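Local structure of nucleoside-diphosphate sugar epimerase (SulA family) (Corynebacterium glutamicum, 3OH8) at residues M15-D18 with W19-K23; A162-A165 with Q166-G170; G68-N71 with G72-F75; L133-L136 with S137-S140. The protein probably acts as an NAD(P)-dependent epimerase or related enzyme on nucleotide-linked sugars, with its exact substrate not established. All coordinates share one frame; numbering follows the deposited sequence.

Interaction 1 (M15-D18 with W19-K23); sequences MVWD and WHTRK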
loop_
_atom_site.group_PDB
_atom_site.type_symbol
_atom_site.label_atom_id
_atom_site.label_comp_id
_atom_site.label_asym_id
_atom_site.label_seq_id
_atom_site.Cartn_x
_atom_site.Cartn_y
_atom_site.Cartn_z
HETATM N N MSE A 15 -7.219 -17.711 9.832
HETATM C CA MSE A 15 -6.762 -16.318 9.763
HETATM C C MSE A 15 -6.692 -15.847 8.310
HETATM O O MSE A 15 -7.104 -14.728 7.975
HETATM C CB MSE A 15 -5.389 -16.173 10.447
HETATM C CG MSE A 15 -4.665 -14.803 10.255
HETATM SE SE MSE A 15 -3.056 -14.712 11.119
HETATM C CE MSE A 15 -3.506 -15.374 12.730
ATOM N N VAL A 16 -6.146 -16.688 7.443
ATOM C CA VAL A 16 -5.994 -16.308 6.039
ATOM C C VAL A 16 -7.346 -16.093 5.366
ATOM O O VAL A 16 -7.565 -15.088 4.683
ATOM C CB VAL A 16 -5.182 -17.357 5.261
ATOM C CG1 VAL A 16 -5.098 -16.989 3.789
ATOM C CG2 VAL A 16 -3.791 -17.487 5.861
ATOM N N TRP A 17 -8.263 -17.028 5.579
ATOM C CA TRP A 17 -9.614 -16.898 5.045
ATOM C C TRP A 17 -10.255 -15.618 5.554
ATOM O O TRP A 17 -10.809 -14.809 4.788
ATOM C CB TRP A 17 -10.459 -18.093 5.483
ATOM C CG TRP A 17 -11.891 -17.935 5.110
ATOM C CD1 TRP A 17 -12.896 -17.443 5.893
ATOM C CD2 TRP A 17 -12.475 -18.242 3.841
ATOM N NE1 TRP A 17 -14.080 -17.436 5.187
ATOM C CE2 TRP A 17 -13.846 -17.922 3.925
ATOM C CE3 TRP A 17 -11.970 -18.753 2.640
ATOM C CZ2 TRP A 17 -14.718 -18.102 2.856
ATOM C CZ3 TRP A 17 -12.843 -18.936 1.575
ATOM C CH2 TRP A 17 -14.202 -18.615 1.694
ATOM N N ASP A 18 -10.176 -15.445 6.866
ATOM C CA ASP A 18 -10.753 -14.293 7.533
ATOM C C ASP A 18 -10.310 -12.993 6.872
ATOM O O ASP A 18 -11.110 -12.084 6.653
ATOM C CB ASP A 18 -10.275 -14.281 8.973
ATOM C CG ASP A 18 -11.367 -13.949 9.932
ATOM O OD1 ASP A 18 -11.935 -14.911 10.497
ATOM O OD2 ASP A 18 -11.653 -12.739 10.109
ATOM N N TRP A 19 -9.022 -12.911 6.567
ATOM C CA TRP A 19 -8.443 -11.698 5.969
ATOM C C TRP A 19 -9.133 -11.339 4.646
ATOM O O TRP A 19 -9.385 -10.156 4.351
ATOM C CB TRP A 19 -6.937 -11.913 5.782
ATOM C CG TRP A 19 -6.165 -10.720 5.258
ATOM C CD1 TRP A 19 -5.451 -9.812 5.988
ATOM C CD2 TRP A 19 -6.018 -10.343 3.886
ATOM N NE1 TRP A 19 -4.871 -8.880 5.148
ATOM C CE2 TRP A 19 -5.206 -9.186 3.858
ATOM C CE3 TRP A 19 -6.507 -10.864 2.680
ATOM C CZ2 TRP A 19 -4.866 -8.551 2.661
ATOM C CZ3 TRP A 19 -6.170 -10.234 1.499
ATOM C CH2 TRP A 19 -5.356 -9.086 1.495
ATOM N N HIS A 20 -9.442 -12.362 3.851
ATOM C CA HIS A 20 -10.101 -12.173 2.553
ATOM C C HIS A 20 -11.559 -11.716 2.674
ATOM O O HIS A 20 -12.103 -11.119 1.739
ATOM C CB HIS A 20 -10.044 -13.463 1.716
ATOM C CG HIS A 20 -8.686 -13.779 1.180
ATOM N ND1 HIS A 20 -7.697 -14.361 1.950
ATOM C CD2 HIS A 20 -8.149 -13.614 -0.056
ATOM C CE1 HIS A 20 -6.613 -14.528 1.216
ATOM N NE2 HIS A 20 -6.858 -14.067 -0.004
ATOM N N THR A 21 -12.187 -11.973 3.817
ATOM C CA THR A 21 -13.570 -11.549 4.031
ATOM C C THR A 21 -13.708 -10.071 4.410
ATOM O O THR A 21 -14.806 -9.529 4.368
ATOM C CB THR A 21 -14.250 -12.365 5.148
ATOM O OG1 THR A 21 -13.728 -11.954 6.419
ATOM C CG2 THR A 21 -14.008 -13.869 4.951
ATOM N N ARG A 22 -12.610 -9.412 4.781
ATOM C CA ARG A 22 -12.697 -8.039 5.285
ATOM C C ARG A 22 -12.713 -6.974 4.192
ATOM O O ARG A 22 -12.208 -7.188 3.093
ATOM C CB ARG A 22 -11.548 -7.746 6.248
ATOM C CG ARG A 22 -11.409 -8.772 7.356
ATOM C CD ARG A 22 -10.699 -8.196 8.555
ATOM N NE ARG A 22 -10.669 -9.142 9.666
ATOM C CZ ARG A 22 -9.577 -9.773 10.083
ATOM N NH1 ARG A 22 -8.406 -9.560 9.487
ATOM N NH2 ARG A 22 -9.653 -10.618 11.102
ATOM N N LYS A 23 -13.288 -5.819 4.512
ATOM C CA LYS A 23 -13.196 -4.658 3.637
ATOM C C LYS A 23 -11.728 -4.343 3.404
ATOM O O LYS A 23 -10.885 -4.491 4.310
ATOM C CB LYS A 23 -13.896 -3.441 4.246
ATOM C CG LYS A 23 -15.403 -3.588 4.363
ATOM C CD LYS A 23 -15.845 -3.670 5.814
ATOM C CE LYS A 23 -15.839 -2.300 6.479
ATOM N NZ LYS A 23 -16.873 -1.422 5.873
HETATM O O HOH W 1 -7.478 -12.146 9.790
#
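Trp19 N hydrogen-bonds to Met15 O at 3.0 Å in a regular i to i+4 step, but two residues later in helix 13-21 the bonding shifts: the bonds to Trp17 O are weak, and Thr21 N bonds better to Asp18 O, an i to i+3 closure, than to Trp17 O. The Asp18 carbonyl is taken twice by the same residue. Thr21 OG1 donates to Asp18 O at 2.6 Å, in the carbonyl plane and on a lone pair, while Thr21 N comes from above the plane. With chi1 at 73°, OG1 sits between the backbone N and the carbonyl carbon, which points it back at this oxygen; the methyl CG2 lies 3.6 Å from Trp17 NE1, the two side chains crossing at about a right angle.

On another side of the turn, His20 ND1 donates to Val16 O at 2.8 Å. The bond is nearly straight (168°) and the oxygen lies in the imidazole plane, although ND1 itself stands above the carbonyl plane of Val16. Trp19 CE3 covers one imidazole face, and Val16 CG1 runs alongside, 3.9 Å from His20 CE1.

Toward the outside, Asp18 OD2 and Arg22 NH2 form a salt bridge of 3.1 Å, with carboxylate and guanidinium planes 51° apart. Arg22 NH1 goes to Thr169 O, and more weakly to a water that donates to Met15 O. The ND1 bond fixes the rotation of the His20 ring and implies a proton on that nitrogen, while the two Thr21 bonds and the arginine bridge tie down the last turn of the helix.

Interaction 2 (A162-A165 with Q166-G170); sequences ALTA and QLQTG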
loop_
_atom_site.group_PDB
_atom_site.type_symbol
_atom_site.label_atom_id
_atom_site.label_comp_id
_atom_site.label_asym_id
_atom_site.label_seq_id
_atom_site.Cartn_x
_atom_site.Cartn_y
_atom_site.Cartn_z
ATOM N N ALA A 162 -4.482 3.292 0.114
ATOM C CA ALA A 162 -3.783 2.061 0.487
ATOM C C ALA A 162 -3.795 1.833 2.002
ATOM O O ALA A 162 -4.024 0.705 2.485
ATOM C CB ALA A 162 -2.378 2.066 -0.057
ATOM N N LEU A 163 -3.555 2.897 2.758
ATOM C CA LEU A 163 -3.576 2.817 4.212
ATOM C C LEU A 163 -4.966 2.427 4.735
ATOM O O LEU A 163 -5.085 1.585 5.620
ATOM C CB LEU A 163 -3.138 4.148 4.837
ATOM C CG LEU A 163 -3.206 4.215 6.364
ATOM C CD1 LEU A 163 -2.325 3.134 6.994
ATOM C CD2 LEU A 163 -2.804 5.618 6.862
ATOM N N THR A 164 -6.006 3.052 4.187
ATOM C CA THR A 164 -7.377 2.749 4.570
ATOM C C THR A 164 -7.696 1.263 4.382
ATOM O O THR A 164 -8.228 0.608 5.285
ATOM C CB THR A 164 -8.386 3.627 3.772
ATOM O OG1 THR A 164 -8.258 5.003 4.173
ATOM C CG2 THR A 164 -9.813 3.167 4.020
ATOM N N ALA A 165 -7.357 0.734 3.211
ATOM C CA ALA A 165 -7.562 -0.682 2.933
ATOM C C ALA A 165 -6.780 -1.572 3.886
ATOM O O ALA A 165 -7.271 -2.621 4.279
ATOM C CB ALA A 165 -7.191 -1.014 1.500
ATOM N N GLN A 166 -5.557 -1.178 4.231
ATOM C CA GLN A 166 -4.734 -2.000 5.114
ATOM C C GLN A 166 -5.336 -2.043 6.517
ATOM O O GLN A 166 -5.459 -3.105 7.109
ATOM C CB GLN A 166 -3.300 -1.455 5.173
ATOM C CG GLN A 166 -2.270 -2.441 5.715
ATOM C CD GLN A 166 -0.867 -1.844 5.693
ATOM O OE1 GLN A 166 -0.676 -0.713 5.243
ATOM N NE2 GLN A 166 0.113 -2.594 6.189
ATOM N N LEU A 167 -5.696 -0.874 7.045
ATOM C CA LEU A 167 -6.369 -0.776 8.345
ATOM C C LEU A 167 -7.612 -1.662 8.399
ATOM O O LEU A 167 -7.839 -2.402 9.363
ATOM C CB LEU A 167 -6.803 0.664 8.605
ATOM C CG LEU A 167 -6.027 1.574 9.563
ATOM C CD1 LEU A 167 -4.755 0.971 10.088
ATOM C CD2 LEU A 167 -5.775 2.927 8.921
ATOM N N GLN A 168 -8.445 -1.558 7.373
ATOM C CA GLN A 168 -9.638 -2.388 7.327
ATOM C C GLN A 168 -9.301 -3.878 7.295
ATOM O O GLN A 168 -9.945 -4.668 7.980
ATOM C CB GLN A 168 -10.537 -1.982 6.165
ATOM C CG GLN A 168 -11.079 -0.565 6.334
ATOM C CD GLN A 168 -11.731 -0.033 5.075
ATOM O OE1 GLN A 168 -11.338 -0.384 3.965
ATOM N NE2 GLN A 168 -12.725 0.828 5.244
ATOM N N THR A 169 -8.296 -4.289 6.526
ATOM C CA THR A 169 -7.973 -5.724 6.539
ATOM C C THR A 169 -7.400 -6.158 7.889
ATOM O O THR A 169 -7.408 -7.342 8.226
ATOM C CB THR A 169 -7.002 -6.119 5.427
ATOM O OG1 THR A 169 -5.816 -5.314 5.524
ATOM C CG2 THR A 169 -7.647 -5.904 4.082
ATOM N N GLY A 170 -6.917 -5.196 8.666
ATOM C CA GLY A 170 -6.420 -5.475 10.000
ATOM C C GLY A 170 -7.523 -5.471 11.041
ATOM O O GLY A 170 -7.280 -5.739 12.214
#
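Gln168 lies alongside Thr164, one turn earlier. Its CB lies 3.6 Å from Thr164 O; CG, set beside the backbone N by a chi1 of -64°, moves in to 3.3 Å from the same oxygen. From there the chain runs on extended: CD and OE1 stay near Thr164 O (3.6 and 3.5 Å) and both stand 3.9 Å from the methyl CG2 of Thr164, which NE2 also borders. Thr164 OG1 is turned elsewhere, to Gly160 O in the preceding turn.

Leucines meet on the adjoining flank, where Leu163 CG touches Leu167 CD2 at 3.8 Å. Beneath them the backbone is a regular alpha-helix, with Leu167 N bonded almost straight (178°) to Leu163 O. At the end of the helix Thr169 OG1 donates to Gln166 O at 2.7 Å, and Gly170 N binds that carbonyl as well.

Helix 158-169 is the crossover of the beta-alpha-beta unit between strands 149-153 and 173-178, and Leu167 and Thr164 both rest on Val174. Gln166, buried, has its amide held by Thr346 and Asp347 of helix 342-354. The chemistry is therefore divided: methyl groups pack along the helix, the Thr164 and Thr169 hydroxyls take carbonyls, and the Gln166 amide pairs with the neighbouring helix.

Interaction 3 (G68-N71 with G72-F75); sequences GFLN and GSRF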
loop_
_atom_site.group_PDB
_atom_site.type_symbol
_atom_site.label_atom_id
_atom_site.label_comp_id
_atom_site.label_asym_id
_atom_site.label_seq_id
_atom_site.Cartn_x
_atom_site.Cartn_y
_atom_site.Cartn_z
ATOM N N GLY A 68 -19.465 -21.805 -6.448
ATOM C CA GLY A 68 -18.035 -21.969 -6.254
ATOM C C GLY A 68 -17.586 -21.495 -4.885
ATOM O O GLY A 68 -16.446 -21.042 -4.693
ATOM N N PHE A 69 -18.493 -21.591 -3.925
ATOM C CA PHE A 69 -18.207 -21.181 -2.564
ATOM C C PHE A 69 -18.251 -22.375 -1.611
ATOM O O PHE A 69 -19.155 -23.200 -1.684
ATOM C CB PHE A 69 -19.223 -20.143 -2.113
ATOM C CG PHE A 69 -19.039 -19.693 -0.695
ATOM C CD1 PHE A 69 -18.035 -18.784 -0.366
ATOM C CD2 PHE A 69 -19.867 -20.166 0.308
ATOM C CE1 PHE A 69 -17.869 -18.358 0.936
ATOM C CE2 PHE A 69 -19.700 -19.749 1.625
ATOM C CZ PHE A 69 -18.702 -18.844 1.939
ATOM N N LEU A 70 -17.257 -22.475 -0.739
ATOM C CA LEU A 70 -17.324 -23.381 0.399
ATOM C C LEU A 70 -16.749 -22.636 1.581
ATOM O O LEU A 70 -15.568 -22.280 1.580
ATOM C CB LEU A 70 -16.528 -24.662 0.151
ATOM C CG LEU A 70 -16.558 -25.685 1.297
ATOM C CD1 LEU A 70 -17.985 -25.955 1.778
ATOM C CD2 LEU A 70 -15.883 -26.984 0.890
ATOM N N ASN A 71 -17.587 -22.381 2.578
ATOM C CA ASN A 71 -17.197 -21.537 3.698
ATOM C C ASN A 71 -15.851 -21.947 4.285
ATOM O O ASN A 71 -15.668 -23.079 4.736
ATOM C CB ASN A 71 -18.282 -21.508 4.782
ATOM C CG ASN A 71 -18.036 -20.421 5.827
ATOM O OD1 ASN A 71 -18.382 -20.580 6.999
ATOM N ND2 ASN A 71 -17.431 -19.310 5.402
ATOM N N GLY A 72 -14.904 -21.016 4.254
ATOM C CA GLY A 72 -13.589 -21.246 4.810
ATOM C C GLY A 72 -12.602 -21.961 3.905
ATOM O O GLY A 72 -11.453 -22.133 4.299
ATOM N N SER A 73 -13.031 -22.368 2.708
ATOM C CA SER A 73 -12.184 -23.185 1.821
ATOM C C SER A 73 -12.104 -22.678 0.392
ATOM O O SER A 73 -11.122 -22.935 -0.305
ATOM C CB SER A 73 -12.674 -24.651 1.773
ATOM O OG SER A 73 -12.599 -25.245 3.052
ATOM N N ARG A 74 -13.163 -22.023 -0.072
ATOM C CA ARG A 74 -13.213 -21.636 -1.469
ATOM C C ARG A 74 -14.173 -20.497 -1.738
ATOM O O ARG A 74 -15.265 -20.458 -1.178
ATOM C CB ARG A 74 -13.594 -22.830 -2.342
ATOM C CG ARG A 74 -13.611 -22.513 -3.830
ATOM C CD ARG A 74 -13.946 -23.760 -4.655
ATOM N NE ARG A 74 -12.868 -24.739 -4.634
ATOM C CZ ARG A 74 -12.871 -25.863 -5.344
ATOM N NH1 ARG A 74 -13.893 -26.135 -6.138
ATOM N NH2 ARG A 74 -11.854 -26.708 -5.265
ATOM N N PHE A 75 -13.747 -19.553 -2.576
ATOM C CA PHE A 75 -14.694 -18.624 -3.197
ATOM C C PHE A 75 -14.301 -18.419 -4.649
ATOM O O PHE A 75 -13.178 -18.731 -5.031
ATOM C CB PHE A 75 -14.839 -17.307 -2.415
ATOM C CG PHE A 75 -13.649 -16.392 -2.503
ATOM C CD1 PHE A 75 -12.631 -16.465 -1.560
ATOM C CD2 PHE A 75 -13.564 -15.431 -3.503
ATOM C CE1 PHE A 75 -11.537 -15.599 -1.626
ATOM C CE2 PHE A 75 -12.471 -14.567 -3.577
ATOM C CZ PHE A 75 -11.458 -14.650 -2.641
HETATM O O HOH W 2 -13.594 -25.012 6.012
#
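Leu70 O is gripped by two backbone N-H groups, Ser73 N at 2.8 Å and Arg74 N at 2.9 Å. Arg74 N lies in the carbonyl plane on a lone pair, whereas Ser73 N is tilted from that plane. The bond from Leu70 N back to Arg74 O completes an antiparallel hydrogen-bonded pair, and with Ser73 and Arg74 both facing Leu70 the strand makes a classic beta bulge. Gly72 takes the tight corner with a positive phi of 84°, where a CB would collide with Asn71 O. A water joins the turn, donating to Asn71 O and hydrogen-bonded to Ser73 OG.

Two side-chain contacts flank the bridge. Leu70 CG sits 4.0 Å from Ser73 CB, and Phe75 CB meets the edge of the Phe69 ring, 4.1 Å from CD1. Asn71 N lies over one face of the Phe69 ring. Farther back, Arg74 CG packs 3.3 Å from Gly68 O, and its guanidinium goes on to a salt bridge with Glu492.

This type II beta turn, with Asn71 and Gly72 at its corners, leads into strand 74-78 of the antiparallel sheet, beside strand 91-99, where Phe75 stacks on His94; Trp17 of helix 13-21 packs against Asn71 and Phe75.

Interaction 4 (L133-L136 with S137-S140); sequences LKFL and SRTS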
loop_
_atom_site.group_PDB
_atom_site.type_symbol
_atom_site.label_atom_id
_atom_site.label_comp_id
_atom_site.label_asym_id
_atom_site.label_seq_id
_atom_site.Cartn_x
_atom_site.Cartn_y
_atom_site.Cartn_z
ATOM N N LEU A 133 0.213 -10.090 5.754
ATOM C CA LEU A 133 -0.009 -10.899 6.938
ATOM C C LEU A 133 1.212 -10.883 7.861
ATOM O O LEU A 133 1.073 -10.795 9.072
ATOM C CB LEU A 133 -0.373 -12.331 6.536
ATOM C CG LEU A 133 -1.766 -12.476 5.901
ATOM C CD1 LEU A 133 -1.927 -13.871 5.328
ATOM C CD2 LEU A 133 -2.891 -12.171 6.912
ATOM N N LYS A 134 2.410 -10.968 7.292
ATOM C CA LYS A 134 3.624 -10.862 8.116
ATOM C C LYS A 134 3.676 -9.524 8.839
ATOM O O LYS A 134 4.024 -9.458 10.029
ATOM C CB LYS A 134 4.883 -11.080 7.285
ATOM C CG LYS A 134 5.144 -12.553 6.965
ATOM C CD LYS A 134 6.422 -12.740 6.144
ATOM C CE LYS A 134 6.723 -14.234 5.974
ATOM N NZ LYS A 134 7.789 -14.507 4.966
ATOM N N PHE A 135 3.328 -8.456 8.124
ATOM C CA PHE A 135 3.321 -7.138 8.737
ATOM C C PHE A 135 2.355 -7.102 9.908
ATOM O O PHE A 135 2.684 -6.581 10.975
ATOM C CB PHE A 135 2.903 -6.026 7.759
ATOM C CG PHE A 135 2.591 -4.725 8.467
ATOM C CD1 PHE A 135 3.620 -3.916 8.929
ATOM C CD2 PHE A 135 1.289 -4.362 8.747
ATOM C CE1 PHE A 135 3.354 -2.746 9.624
ATOM C CE2 PHE A 135 1.009 -3.193 9.442
ATOM C CZ PHE A 135 2.047 -2.382 9.878
ATOM N N LEU A 136 1.143 -7.610 9.699
ATOM C CA LEU A 136 0.158 -7.605 10.785
ATOM C C LEU A 136 0.677 -8.396 11.987
ATOM O O LEU A 136 0.430 -8.028 13.131
ATOM C CB LEU A 136 -1.186 -8.164 10.313
ATOM C CG LEU A 136 -1.910 -7.312 9.255
ATOM C CD1 LEU A 136 -3.035 -8.127 8.642
ATOM C CD2 LEU A 136 -2.441 -6.010 9.850
ATOM N N SER A 137 1.393 -9.483 11.713
ATOM C CA SER A 137 1.921 -10.353 12.765
ATOM C C SER A 137 3.000 -9.634 13.593
ATOM O O SER A 137 2.930 -9.605 14.827
ATOM C CB SER A 137 2.499 -11.623 12.141
ATOM O OG SER A 137 3.067 -12.470 13.127
ATOM N N ARG A 138 3.986 -9.044 12.913
ATOM C CA ARG A 138 5.004 -8.231 13.588
ATOM C C ARG A 138 4.350 -7.133 14.411
ATOM O O ARG A 138 4.752 -6.849 15.543
ATOM C CB ARG A 138 5.936 -7.558 12.572
ATOM C CG ARG A 138 6.778 -8.515 11.760
ATOM C CD ARG A 138 7.868 -7.773 10.985
ATOM N NE ARG A 138 7.379 -6.812 9.982
ATOM C CZ ARG A 138 7.107 -7.132 8.722
ATOM N NH1 ARG A 138 7.211 -8.396 8.310
ATOM N NH2 ARG A 138 6.704 -6.202 7.872
ATOM N N THR A 139 3.344 -6.494 13.830
ATOM C CA THR A 139 2.720 -5.343 14.481
ATOM C C THR A 139 1.915 -5.763 15.712
ATOM O O THR A 139 1.781 -4.994 16.664
ATOM C CB THR A 139 1.823 -4.588 13.491
ATOM O OG1 THR A 139 2.626 -4.144 12.387
ATOM C CG2 THR A 139 1.151 -3.398 14.168
ATOM N N SER A 140 1.402 -6.992 15.706
ATOM C CA SER A 140 0.643 -7.481 16.848
ATOM C C SER A 140 1.511 -7.483 18.107
ATOM O O SER A 140 0.999 -7.609 19.216
ATOM C CB SER A 140 0.103 -8.894 16.598
ATOM O OG SER A 140 1.141 -9.863 16.714
#
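Thr139 and Phe135 form the close-packed side of this helical turn. Thr139 OG1 donates to Phe135 O at 2.8 Å and at the same time lies over one face of the phenyl ring, offset toward the rim and 3.1 Å from CZ. Thr139 N reaches the same carbonyl from the opposite face of its plane, so the oxygen is clasped between two donors of one residue. The hydroxyl gets there because OG1 stands beside the backbone N (chi1 -60°), with the ring lying beneath it. Helix 342-354 closes this side: Tyr350 meets the Phe135 ring edge-to-face, and Val354 touches Thr139.

The other flank is looser and more polar. Arg138 bends at chi3 (-63°) and folds its guanidinium back over the preceding turn, with Phe135 CA under one face and NH1 3.7 Å from Lys134 CB. NH2 comes to the edge of the Phe135 ring, in its plane, the ring and guanidinium planes being 74° apart; this is an edge approach and not a cation-pi stack. Lys134 extends away, its NZ 7.0 Å from Arg138 NH1, and the two charged atoms are not in contact. At the exposed end, Ser140 OG donates to Ser137 O at 2.6 Å in the carbonyl plane.

A serine or threonine hydroxyl bonded to a carbonyl three or four residues back is a familiar alpha-helical feature, repeated here by Thr139 and Ser140 near the end of the long helix 119-139.

Along the chain the order is interaction 1, 3, 4, 2. Interaction 1 lies on helix 13-21, interaction 3 at the turn before strand 74-78 of the antiparallel sheet, interaction 4 late on helix 119-139, and interaction 2 on helix 158-169 of the Rossmann-type domain. Residues 15-23 occupy the middle: their centre is 12 Å from those of interactions 2 and 3 and 14 Å from that of interaction 4, and they touch all three. Interactions 2 and 4 also meet, where Gln166 NE2 packs 3.3 Å from Phe135 CD2. Interaction 3 stays about 12 Å, nearest atoms, from both. Helices 13-21, 119-139 and 158-169 thus meet where the N-terminal antiparallel-sheet region adjoins the Rossmann-type domain.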